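Local coordinates for virulence associated protein VAPB (Rhodococcus equi, PDB 4CV7), which is a plasmid-encoded virulence-associated protein of unknown molecular function whose compact domain folds into an eight-stranded antiparallel beta-barrel, at residues F21-Y24 with V30-G33. Residues are numbered along the deposited sequence; the frame is centred on the assembly and turned at random.
Sequences FHVY and VFDG
V23 and F31 meet on the barrel's inner face, CB to CB at 3.9 Å, in a hydrogen-bonded pair. V23 N reaches a lone pair of F31 O. In return, F31 N makes a nearly straight bond to V23 O (2.8 Å, 170°). With CG anti to the backbone N (chi1 -179°), the F31 ring is carried past its own carbonyl carbon, over G33, which has no side chain there, and into an aromatic cluster, edge-to-face with F65 and F78 and touching W107. F21 pairs with G33 through two more backbone bonds, while its ring leads away from G33 toward F65 and Y67. Strands 18-25 and 29-37 form an antiparallel hairpin, neighbours in a closed barrel built of two Greek-key motifs. The outer face is more open to solvent. V30 still packs closely alongside the Y24 ring, CG1 3.7 Å from Y24 CE1 and CG2 equally near Y24 CD1. H22 and D32 stand side by side without bonding; in the D32 conformer given, OD1 forms a salt bridge with K20 instead. H22 coordinates a bound cobalt ion at about 2 Å, probably through NE2, since its ND1 makes a weak hydrogen bond to N11 OD1.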
ATOM      1  N   PHE A  21       0.172  -4.413  -5.816  1.00 15.06           N
ATOM      2  CA  PHE A  21       0.408  -4.463  -4.411  1.00 15.24           C
ATOM      3  C   PHE A  21      -0.733  -5.232  -3.690  1.00 15.65           C
ATOM      4  O   PHE A  21      -1.900  -5.042  -4.049  1.00 16.33           O
ATOM      5  CB  PHE A  21       0.445  -3.016  -3.789  1.00 16.00           C
ATOM      6  CG  PHE A  21       1.705  -2.245  -3.998  1.00 16.54           C
ATOM      7  CD1 PHE A  21       2.030  -1.758  -5.251  1.00 15.83           C
ATOM      8  CD2 PHE A  21       2.581  -1.981  -2.938  1.00 18.49           C
ATOM      9  CE1 PHE A  21       3.189  -1.026  -5.470  1.00 16.03           C
ATOM     10  CE2 PHE A  21       3.768  -1.254  -3.173  1.00 18.79           C
ATOM     11  CZ  PHE A  21       4.024  -0.774  -4.425  1.00 17.21           C
ATOM     12  N   HIS A  22      -0.373  -5.981  -2.663  1.00 16.94           N
ATOM     13  CA  HIS A  22      -1.338  -6.536  -1.675  1.00 18.47           C
ATOM     14  C   HIS A  22      -0.837  -6.135  -0.338  1.00 19.29           C
ATOM     15  O   HIS A  22       0.347  -6.186  -0.002  1.00 20.75           O
ATOM     16  CB  HIS A  22      -1.455  -8.035  -1.781  1.00 21.68           C
ATOM     17  CG  HIS A  22      -2.108  -8.437  -3.052  1.00 24.67           C
ATOM     18  ND1 HIS A  22      -1.412  -8.889  -4.134  1.00 29.27           N
ATOM     19  CD2 HIS A  22      -3.410  -8.487  -3.390  1.00 29.34           C
ATOM     20  CE1 HIS A  22      -2.268  -9.214  -5.099  1.00 30.20           C
ATOM     21  NE2 HIS A  22      -3.484  -8.994  -4.660  1.00 30.18           N
ATOM     22  N   VAL A  23      -1.745  -5.754   0.502  1.00 17.02           N
ATOM     23  CA  VAL A  23      -1.467  -5.593   1.919  1.00 17.06           C
ATOM     24  C   VAL A  23      -2.489  -6.317   2.746  1.00 16.70           C
ATOM     25  O   VAL A  23      -3.704  -6.182   2.502  1.00 16.96           O
ATOM     26  CB  VAL A  23      -1.478  -4.087   2.401  1.00 19.14           C
ATOM     27  CG1 VAL A  23      -1.202  -3.924   3.875  1.00 20.31           C
ATOM     28  CG2 VAL A  23      -0.514  -3.270   1.579  1.00 21.12           C
ATOM     29  N   TYR A  24      -2.075  -6.993   3.785  1.00 16.49           N
ATOM     30  CA  TYR A  24      -2.970  -7.714   4.705  1.00 17.73           C
ATOM     31  C   TYR A  24      -3.020  -6.877   5.980  1.00 17.36           C
ATOM     32  O   TYR A  24      -2.008  -6.743   6.687  1.00 19.18           O
ATOM     33  CB  TYR A  24      -2.480  -9.141   4.908  1.00 20.38           C
ATOM     34  CG  TYR A  24      -2.379  -9.809   3.520  1.00 22.40           C
ATOM     35  CD1 TYR A  24      -3.551 -10.186   2.898  1.00 27.87           C
ATOM     36  CD2 TYR A  24      -1.198  -9.916   2.777  1.00 25.15           C
ATOM     37  CE1 TYR A  24      -3.572 -10.704   1.627  1.00 27.82           C
ATOM     38  CE2 TYR A  24      -1.250 -10.424   1.445  1.00 27.78           C
ATOM     39  CZ  TYR A  24      -2.428 -10.805   0.919  1.00 29.99           C
ATOM     40  OH  TYR A  24      -2.654 -11.312  -0.331  1.00 37.38           O
ATOM     41  N   VAL A  30      -7.958  -6.788   3.227  1.00 18.57           N
ATOM     42  CA  VAL A  30      -6.956  -6.925   2.243  1.00 18.31           C
ATOM     43  C   VAL A  30      -6.992  -5.718   1.262  1.00 16.65           C
ATOM     44  O   VAL A  30      -8.063  -5.378   0.777  1.00 17.65           O
ATOM     45  CB  VAL A  30      -7.131  -8.237   1.407  1.00 20.98           C
ATOM     46  CG1 VAL A  30      -6.103  -8.290   0.354  1.00 22.01           C
ATOM     47  CG2 VAL A  30      -7.169  -9.466   2.315  1.00 23.30           C
ATOM     48  N   PHE A  31      -5.819  -5.096   1.039  1.00 16.09           N
ATOM     49  CA  PHE A  31      -5.663  -4.005   0.042  1.00 14.91           C
ATOM     50  C   PHE A  31      -5.191  -4.659  -1.256  1.00 15.26           C
ATOM     51  O   PHE A  31      -4.144  -5.302  -1.237  1.00 16.89           O
ATOM     52  CB  PHE A  31      -4.727  -2.987   0.536  1.00 15.60           C
ATOM     53  CG  PHE A  31      -4.527  -1.831  -0.422  1.00 14.86           C
ATOM     54  CD1 PHE A  31      -5.509  -0.895  -0.578  1.00 15.55           C
ATOM     55  CD2 PHE A  31      -3.384  -1.723  -1.214  1.00 15.18           C
ATOM     56  CE1 PHE A  31      -5.340   0.176  -1.485  1.00 15.38           C
ATOM     57  CE2 PHE A  31      -3.223  -0.615  -2.068  1.00 15.05           C
ATOM     58  CZ  PHE A  31      -4.226   0.242  -2.246  1.00 15.44           C
ATOM     59  N   ASP A  32      -5.886  -4.331  -2.332  1.00 15.77           N
ATOM     60  CA  ASP A  32      -5.486  -4.688  -3.711  0.66 17.29           C
ATOM     61  C   ASP A  32      -5.189  -3.401  -4.439  1.00 16.72           C
ATOM     62  O   ASP A  32      -6.161  -2.637  -4.712  1.00 17.35           O
ATOM     63  CB  ASP A  32      -6.644  -5.429  -4.398  0.66 19.99           C
ATOM     64  CG  ASP A  32      -6.329  -6.033  -5.791  0.66 22.81           C
ATOM     65  OD1 ASP A  32      -5.358  -5.750  -6.474  0.66 24.46           O
ATOM     66  OD2 ASP A  32      -7.112  -6.877  -6.254  0.66 29.77           O
ATOM     67  N   GLY A  33      -3.946  -3.196  -4.805  1.00 15.42           N
ATOM     68  CA  GLY A  33      -3.618  -1.951  -5.537  1.00 15.68           C
ATOM     69  C   GLY A  33      -2.829  -2.153  -6.797  1.00 15.48           C
ATOM     70  O   GLY A  33      -2.054  -3.078  -6.931  1.00 16.67           O
TER